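Local coordinates for ParB domain protein nuclease (PDB 5K5D), which probably serves in archaeal DNA segregation as a pNOB8-like partition protein with a ParB-N domain, and may act as a nuclease, at residues 223-228 with 232-237; 246-251 with 265-270. The protein carries 4 engineered substitutions. All coordinates share one frame; numbering follows the deposited sequence.

Contact 1. Residues 223-228 with 232-237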
ATOM      1  N   ARG B 223     -14.302  12.662   0.970  1.00 42.34           N
ATOM      2  CA  ARG B 223     -15.290  13.735   0.977  1.00 48.61           C
ATOM      3  C   ARG B 223     -15.744  14.012  -0.448  1.00 47.45           C
ATOM      4  O   ARG B 223     -16.932  14.221  -0.705  1.00 42.81           O
ATOM      5  CB  ARG B 223     -14.712  15.008   1.596  1.00 49.94           C
ATOM      6  CG  ARG B 223     -14.614  14.987   3.116  1.00 53.21           C
ATOM      7  CD  ARG B 223     -14.063  16.304   3.639  1.00 61.41           C
ATOM      8  NE  ARG B 223     -14.907  17.435   3.262  1.00 68.80           N
ATOM      9  CZ  ARG B 223     -14.504  18.703   3.251  1.00 71.03           C
ATOM     10  NH1 ARG B 223     -13.259  19.008   3.591  1.00 73.75           N
ATOM     11  NH2 ARG B 223     -15.344  19.665   2.892  1.00 67.61           N
ATOM     12  N   ILE B 224     -14.786  14.009  -1.372  1.00 45.65           N
ATOM     13  CA  ILE B 224     -15.078  14.198  -2.787  1.00 41.96           C
ATOM     14  C   ILE B 224     -15.992  13.094  -3.302  1.00 47.21           C
ATOM     15  O   ILE B 224     -16.932  13.356  -4.056  1.00 42.76           O
ATOM     16  CB  ILE B 224     -13.792  14.208  -3.628  1.00 36.60           C
ATOM     17  CG1 ILE B 224     -13.002  15.494  -3.374  1.00 37.05           C
ATOM     18  CG2 ILE B 224     -14.121  14.068  -5.105  1.00 35.30           C
ATOM     19  CD1 ILE B 224     -11.701  15.576  -4.140  1.00 38.59           C
ATOM     20  N   TYR B 225     -15.710  11.861  -2.886  1.00 46.38           N
ATOM     21  CA  TYR B 225     -16.509  10.709  -3.293  1.00 44.44           C
ATOM     22  C   TYR B 225     -17.975  10.880  -2.909  1.00 48.97           C
ATOM     23  O   TYR B 225     -18.853  10.941  -3.772  1.00 51.03           O
ATOM     24  CB  TYR B 225     -15.954   9.419  -2.679  1.00 38.38           C
ATOM     25  CG  TYR B 225     -16.846   8.220  -2.885  1.00 38.13           C
ATOM     26  CD1 TYR B 225     -16.933   7.602  -4.129  1.00 37.02           C
ATOM     27  CD2 TYR B 225     -17.606   7.704  -1.842  1.00 38.13           C
ATOM     28  CE1 TYR B 225     -17.753   6.500  -4.325  1.00 36.79           C
ATOM     29  CE2 TYR B 225     -18.431   6.602  -2.032  1.00 41.20           C
ATOM     30  CZ  TYR B 225     -18.498   6.007  -3.275  1.00 44.22           C
ATOM     31  OH  TYR B 225     -19.309   4.914  -3.473  1.00 55.64           O
ATOM     32  N   THR B 226     -18.233  10.945  -1.608  1.00 49.04           N
ATOM     33  CA  THR B 226     -19.592  11.059  -1.100  1.00 54.57           C
ATOM     34  C   THR B 226     -20.301  12.284  -1.676  1.00 56.96           C
ATOM     35  O   THR B 226     -21.498  12.247  -1.963  1.00 58.62           O
ATOM     36  CB  THR B 226     -19.605  11.117   0.434  1.00 58.65           C
ATOM     37  OG1 THR B 226     -18.708  12.141   0.880  1.00 68.60           O
ATOM     38  CG2 THR B 226     -19.154   9.782   1.010  1.00 54.84           C
ATOM     39  N   ARG B 227     -19.550  13.365  -1.853  1.00 54.56           N
ATOM     40  CA  ARG B 227     -20.085  14.586  -2.442  1.00 51.60           C
ATOM     41  C   ARG B 227     -20.566  14.346  -3.870  1.00 55.44           C
ATOM     42  O   ARG B 227     -21.754  14.474  -4.168  1.00 54.36           O
ATOM     43  CB  ARG B 227     -19.020  15.684  -2.416  1.00 49.06           C
ATOM     44  CG  ARG B 227     -19.286  16.854  -3.346  1.00 53.14           C
ATOM     45  CD  ARG B 227     -20.495  17.654  -2.911  1.00 58.41           C
ATOM     46  NE  ARG B 227     -20.642  18.876  -3.696  1.00 60.80           N
ATOM     47  CZ  ARG B 227     -21.579  19.793  -3.482  1.00 64.80           C
ATOM     48  NH1 ARG B 227     -22.459  19.625  -2.504  1.00 67.48           N
ATOM     49  NH2 ARG B 227     -21.637  20.875  -4.245  1.00 65.38           N
ATOM     50  N   VAL B 228     -19.637  13.982  -4.745  1.00 58.98           N
ATOM     51  CA  VAL B 228     -19.932  13.799  -6.162  1.00 52.96           C
ATOM     52  C   VAL B 228     -20.963  12.700  -6.429  1.00 54.53           C
ATOM     53  O   VAL B 228     -21.604  12.689  -7.481  1.00 58.77           O
ATOM     54  CB  VAL B 228     -18.642  13.531  -6.965  1.00 49.04           C
ATOM     55  CG1 VAL B 228     -18.963  13.248  -8.404  1.00 55.25           C
ATOM     56  CG2 VAL B 228     -17.711  14.729  -6.874  1.00 49.95           C
ATOM     57  N   GLY B 232     -25.047  13.017  -8.045  1.00 60.01           N
ATOM     58  CA  GLY B 232     -25.290  12.106  -9.148  1.00 50.19           C
ATOM     59  C   GLY B 232     -24.340  12.313 -10.311  1.00 48.37           C
ATOM     60  O   GLY B 232     -24.717  12.128 -11.466  1.00 53.59           O
ATOM     61  N   ILE B 233     -23.103  12.693 -10.007  1.00 50.71           N
ATOM     62  CA  ILE B 233     -22.122  12.997 -11.046  1.00 52.90           C
ATOM     63  C   ILE B 233     -20.794  12.280 -10.830  1.00 48.99           C
ATOM     64  O   ILE B 233     -19.736  12.787 -11.202  1.00 49.91           O
ATOM     65  CB  ILE B 233     -21.851  14.506 -11.127  1.00 52.56           C
ATOM     66  CG1 ILE B 233     -21.513  15.048  -9.737  1.00 57.11           C
ATOM     67  CG2 ILE B 233     -23.052  15.231 -11.700  1.00 49.35           C
ATOM     68  CD1 ILE B 233     -21.287  16.539  -9.704  1.00 57.37           C
ATOM     69  N   LEU B 234     -20.854  11.100 -10.224  1.00 49.48           N
ATOM     70  CA  LEU B 234     -19.662  10.294 -10.011  1.00 47.51           C
ATOM     71  C   LEU B 234     -18.962  10.012 -11.344  1.00 44.07           C
ATOM     72  O   LEU B 234     -17.751  10.186 -11.466  1.00 44.93           O
ATOM     73  CB  LEU B 234     -20.033   8.984  -9.309  1.00 50.09           C
ATOM     74  CG  LEU B 234     -18.922   8.073  -8.778  1.00 46.16           C
ATOM     75  CD1 LEU B 234     -18.321   8.626  -7.503  1.00 40.08           C
ATOM     76  CD2 LEU B 234     -19.480   6.685  -8.530  1.00 56.14           C
ATOM     77  N   ASP B 235     -19.737   9.596 -12.343  1.00 38.97           N
ATOM     78  CA  ASP B 235     -19.194   9.190 -13.639  1.00 40.20           C
ATOM     79  C   ASP B 235     -18.738  10.355 -14.503  1.00 48.42           C
ATOM     80  O   ASP B 235     -17.803  10.220 -15.296  1.00 46.36           O
ATOM     81  CB  ASP B 235     -20.216   8.357 -14.416  1.00 46.19           C
ATOM     82  CG  ASP B 235     -20.410   6.976 -13.825  1.00 49.73           C
ATOM     83  OD1 ASP B 235     -19.420   6.403 -13.326  1.00 52.17           O
ATOM     84  OD2 ASP B 235     -21.550   6.467 -13.858  1.00 48.29           O
ATOM     85  N   LYS B 236     -19.413  11.492 -14.372  1.00 53.95           N
ATOM     86  CA  LYS B 236     -19.012  12.677 -15.117  1.00 52.63           C
ATOM     87  C   LYS B 236     -17.629  13.116 -14.650  1.00 45.27           C
ATOM     88  O   LYS B 236     -16.768  13.454 -15.462  1.00 44.82           O
ATOM     89  CB  LYS B 236     -20.032  13.804 -14.956  1.00 51.30           C
ATOM     90  CG  LYS B 236     -21.357  13.540 -15.648  1.00 54.58           C
ATOM     91  CD  LYS B 236     -22.323  14.692 -15.418  1.00 64.14           C
ATOM     92  CE  LYS B 236     -23.634  14.498 -16.160  1.00 71.50           C
ATOM     93  NZ  LYS B 236     -24.491  15.719 -16.067  1.00 75.71           N
ATOM     94  N   LEU B 237     -17.418  13.083 -13.338  1.00 42.79           N
ATOM     95  CA  LEU B 237     -16.121  13.421 -12.760  1.00 42.37           C
ATOM     96  C   LEU B 237     -15.058  12.422 -13.192  1.00 42.86           C
ATOM     97  O   LEU B 237     -13.964  12.804 -13.601  1.00 39.04           O
ATOM     98  CB  LEU B 237     -16.205  13.458 -11.234  1.00 39.30           C
ATOM     99  CG  LEU B 237     -14.881  13.689 -10.504  1.00 39.26           C
ATOM    100  CD1 LEU B 237     -14.230  14.987 -10.949  1.00 41.31           C
ATOM    101  CD2 LEU B 237     -15.083  13.676  -9.002  1.00 37.62           C
TER
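V228 holds CG1 anti to its backbone N (chi1 176°), which leaves CG2 beside that N, and L237 likewise carries its CG anti to N; the two rotamers bring V228 CG2 to 3.5 Å from L237 CD2, the side chains crossing at about a right angle. The beta-branched valine puts both methyls to use: CG2 makes the closest approach to the leucine, while CG1 lies between L237 and I233, 3.4 Å from CG1 of I233. I233 sends that CG1 between its own N and carbonyl carbon (chi1 51°), back toward the end of the preceding helix. The same two residues are joined through their backbones: I233 N donates to V228 O at 2.9 Å. A bond between residues five positions apart, over a glycine of positive phi, has the 6→1 pattern of a Schellman motif, and the V228–I233 contact is its usual hydrophobic companion. G232 suits the turn because a positive phi (63°) costs glycine little. I233 then occupies the N-cap position of the next helix, where its backbone O takes the bond from L237 N. Farther out, L234 CD1 comes obliquely to the Y225 ring, 3.8 Å from Y225 CD1, and I224 CG2 reaches L237 CD2 at 4.0 Å. The contact thus folds helix 234-238 back against the last turns of helix 218-230. Around it, V228 also packs on I258 of helix 252-259, Y225 leans on I197 and L198 of helix 189-201, and I224 meets I249 and L237 meets L248 of helix 242-250.

Contact 2. Residues 246-251 with 265-270; sequences DPLITT and DLMEKI. Engineered in segment 265-270: M267 (natural residue Leu).
L248 is the residue of 246-251 that meets M267 and I270, and the chain on both sides of it sets up its helical turn. D246 begins that turn: its backbone O receives I249 N, T250 N and, at 2.9 Å, T250 OG1, the hydroxyl lying well above the carbonyl plane. P247 has no N-H to give to the turn before, and the helix is kinked there. L248 comes next. With CG anti to the backbone N (chi1 -155°), it extends CD2 across to the second helix, where this single methyl makes both contacts. It lies 3.8 Å from SE of M267, an engineered selenomethionine whose chain, folded at its two outer torsions, lies aslant the leucine. It also lies 4.2 Å from CG2 of I270, the two side chains running antiparallel alongside one another. Leucine suits this place because its branched end can touch two apolar neighbours while the backbones stay apart, the CA atoms of L248 and I270 being 9.1 Å from each other. I249 serves another face, packing on W204 and L205 of helix 203-210. T250 satisfies its hydroxyl within its own turn, and T251 stands at the N-cap of the next helix. That helix, 252-259, completes the apolar cluster: I257 and I258 touch both L248 and M267, joining helices 242-250 and 264-271.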
ATOM      1  N   ASP B 246      -7.510  16.442 -13.010  1.00 46.47           N
ATOM      2  CA  ASP B 246      -6.334  16.535 -12.155  1.00 45.46           C
ATOM      3  C   ASP B 246      -6.351  17.793 -11.280  1.00 49.93           C
ATOM      4  O   ASP B 246      -6.257  17.694 -10.056  1.00 44.04           O
ATOM      5  CB  ASP B 246      -5.049  16.455 -12.984  1.00 39.88           C
ATOM      6  CG  ASP B 246      -4.959  15.173 -13.791  1.00 44.97           C
ATOM      7  OD1 ASP B 246      -5.462  14.131 -13.319  1.00 49.11           O
ATOM      8  OD2 ASP B 246      -4.389  15.206 -14.902  1.00 48.93           O
ATOM      9  N   PRO B 247      -6.489  18.980 -11.901  1.00 50.68           N
ATOM     10  CA  PRO B 247      -6.454  20.221 -11.117  1.00 52.23           C
ATOM     11  C   PRO B 247      -7.641  20.335 -10.167  1.00 51.66           C
ATOM     12  O   PRO B 247      -7.515  20.881  -9.066  1.00 51.09           O
ATOM     13  CB  PRO B 247      -6.515  21.316 -12.189  1.00 52.80           C
ATOM     14  CG  PRO B 247      -7.164  20.671 -13.356  1.00 55.39           C
ATOM     15  CD  PRO B 247      -6.719  19.238 -13.332  1.00 52.35           C
ATOM     16  N   LEU B 248      -8.783  19.812 -10.593  1.00 50.41           N
ATOM     17  CA  LEU B 248     -10.000  19.862  -9.792  1.00 52.53           C
ATOM     18  C   LEU B 248      -9.875  19.042  -8.510  1.00 50.34           C
ATOM     19  O   LEU B 248     -10.583  19.288  -7.538  1.00 50.05           O
ATOM     20  CB  LEU B 248     -11.180  19.344 -10.616  1.00 59.57           C
ATOM     21  CG  LEU B 248     -12.568  19.842 -10.218  1.00 66.96           C
ATOM     22  CD1 LEU B 248     -12.711  21.316 -10.562  1.00 70.24           C
ATOM     23  CD2 LEU B 248     -13.638  19.024 -10.918  1.00 68.02           C
ATOM     24  N   ILE B 249      -8.973  18.064  -8.512  1.00 50.34           N
ATOM     25  CA  ILE B 249      -8.873  17.123  -7.400  1.00 43.11           C
ATOM     26  C   ILE B 249      -7.590  17.266  -6.588  1.00 46.39           C
ATOM     27  O   ILE B 249      -7.615  17.216  -5.357  1.00 49.11           O
ATOM     28  CB  ILE B 249      -8.995  15.665  -7.895  1.00 43.84           C
ATOM     29  CG1 ILE B 249     -10.387  15.419  -8.478  1.00 43.43           C
ATOM     30  CG2 ILE B 249      -8.713  14.691  -6.767  1.00 36.35           C
ATOM     31  CD1 ILE B 249     -10.558  14.043  -9.080  1.00 44.30           C
ATOM     32  N   THR B 250      -6.470  17.438  -7.280  1.00 47.17           N
ATOM     33  CA  THR B 250      -5.169  17.442  -6.629  1.00 42.78           C
ATOM     34  C   THR B 250      -4.861  18.786  -6.003  1.00 49.83           C
ATOM     35  O   THR B 250      -3.843  18.955  -5.331  1.00 52.21           O
ATOM     36  CB  THR B 250      -4.064  17.102  -7.614  1.00 39.25           C
ATOM     37  OG1 THR B 250      -3.893  18.189  -8.533  1.00 39.15           O
ATOM     38  CG2 THR B 250      -4.424  15.837  -8.371  1.00 45.40           C
ATOM     39  N   THR B 251      -5.746  19.747  -6.228  1.00 52.67           N
ATOM     40  CA  THR B 251      -5.553  21.079  -5.684  1.00 58.89           C
ATOM     41  C   THR B 251      -6.669  21.434  -4.710  1.00 54.47           C
ATOM     42  O   THR B 251      -7.816  21.005  -4.874  1.00 47.08           O
ATOM     43  CB  THR B 251      -5.480  22.136  -6.801  1.00 65.40           C
ATOM     44  OG1 THR B 251      -4.392  21.825  -7.682  1.00 66.98           O
ATOM     45  CG2 THR B 251      -5.255  23.514  -6.211  1.00 68.62           C
ATOM     46  N   ASP B 265     -22.522  26.171  -9.955  1.00 67.81           N
ATOM     47  CA  ASP B 265     -22.609  26.563 -11.358  1.00 63.73           C
ATOM     48  C   ASP B 265     -21.315  26.257 -12.102  1.00 53.70           C
ATOM     49  O   ASP B 265     -21.335  25.719 -13.207  1.00 51.10           O
ATOM     50  CB  ASP B 265     -22.948  28.049 -11.480  1.00 65.00           C
ATOM     51  CG  ASP B 265     -24.245  28.408 -10.781  1.00 66.15           C
ATOM     52  OD1 ASP B 265     -25.196  27.601 -10.845  1.00 62.16           O
ATOM     53  OD2 ASP B 265     -24.311  29.494 -10.161  1.00 68.45           O
ATOM     54  N   LEU B 266     -20.191  26.603 -11.484  1.00 50.90           N
ATOM     55  CA  LEU B 266     -18.880  26.340 -12.064  1.00 52.31           C
ATOM     56  C   LEU B 266     -18.657  24.845 -12.266  1.00 50.96           C
ATOM     57  O   LEU B 266     -18.232  24.411 -13.336  1.00 47.18           O
ATOM     58  CB  LEU B 266     -17.782  26.925 -11.176  1.00 52.14           C
ATOM     59  CG  LEU B 266     -17.282  28.324 -11.543  1.00 50.82           C
ATOM     60  CD1 LEU B 266     -18.418  29.210 -12.019  1.00 51.47           C
ATOM     61  CD2 LEU B 266     -16.552  28.959 -10.370  1.00 48.66           C
HETATM   62  N   MSE B 267     -18.945  24.068 -11.227  1.00 51.04           N
HETATM   63  CA  MSE B 267     -18.830  22.616 -11.277  1.00 47.89           C
HETATM   64  C   MSE B 267     -19.614  22.010 -12.439  1.00 49.48           C
HETATM   65  O   MSE B 267     -19.056  21.287 -13.266  1.00 45.88           O
HETATM   66  CB  MSE B 267     -19.309  22.003  -9.959  1.00 51.99           C
HETATM   67  CG  MSE B 267     -18.199  21.398  -9.127  1.00 58.42           C
HETATM   68 SE   MSE B 267     -17.260  19.954 -10.043  1.00 98.18          SE
HETATM   69  CE  MSE B 267     -18.644  18.589  -9.922  1.00122.71           C
ATOM     70  N   GLU B 268     -20.911  22.300 -12.489  1.00 52.65           N
ATOM     71  CA  GLU B 268     -21.767  21.801 -13.560  1.00 58.00           C
ATOM     72  C   GLU B 268     -21.186  22.145 -14.922  1.00 51.02           C
ATOM     73  O   GLU B 268     -21.339  21.389 -15.879  1.00 53.57           O
ATOM     74  CB  GLU B 268     -23.181  22.378 -13.442  1.00 67.06           C
ATOM     75  CG  GLU B 268     -23.932  21.954 -12.187  1.00 75.33           C
ATOM     76  CD  GLU B 268     -24.239  20.462 -12.155  1.00 81.51           C
ATOM     77  OE1 GLU B 268     -23.728  19.721 -13.023  1.00 82.68           O
ATOM     78  OE2 GLU B 268     -24.997  20.028 -11.260  1.00 81.44           O
ATOM     79  N   LYS B 269     -20.522  23.292 -15.000  1.00 45.47           N
ATOM     80  CA  LYS B 269     -19.902  23.732 -16.238  1.00 44.07           C
ATOM     81  C   LYS B 269     -18.674  22.879 -16.543  1.00 47.40           C
ATOM     82  O   LYS B 269     -18.526  22.369 -17.656  1.00 40.52           O
ATOM     83  CB  LYS B 269     -19.509  25.208 -16.141  1.00 44.80           C
ATOM     84  CG  LYS B 269     -19.884  26.029 -17.361  1.00 47.41           C
ATOM     85  CD  LYS B 269     -19.381  25.397 -18.640  1.00 49.71           C
ATOM     86  CE  LYS B 269     -19.702  26.265 -19.845  1.00 52.32           C
ATOM     87  NZ  LYS B 269     -19.280  25.621 -21.118  1.00 53.96           N
ATOM     88  N   ILE B 270     -17.798  22.737 -15.549  1.00 47.65           N
ATOM     89  CA  ILE B 270     -16.601  21.914 -15.676  1.00 54.82           C
ATOM     90  C   ILE B 270     -16.958  20.513 -16.171  1.00 58.37           C
ATOM     91  O   ILE B 270     -16.354  20.006 -17.117  1.00 54.59           O
ATOM     92  CB  ILE B 270     -15.866  21.776 -14.332  1.00 55.09           C
ATOM     93  CG1 ILE B 270     -15.538  23.152 -13.747  1.00 49.80           C
ATOM     94  CG2 ILE B 270     -14.606  20.943 -14.505  1.00 48.59           C
ATOM     95  CD1 ILE B 270     -14.326  23.793 -14.345  1.00 48.48           C
TER

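Both contacts belong to the helical region far from the chain's centre, and they share a continuous apolar seam. Contact 1 joins helices adjacent in sequence and combines a backbone hydrogen bond at a helix end with packing, over 307 Å² of buried surface. Contact 2 joins helices separated by another helix and rests on side chains alone, over 114 Å². Its three touching residues are largely buried, whereas contact 1 runs from a buried valine and leucine out to the partly exposed Y225 and L234. The two meet directly: I233 CD1 lies 3.4 Å from M267 CE, and L237 CD1 lies 4.1 Å from L248 CD2. I258 of helix 252-259 borders both.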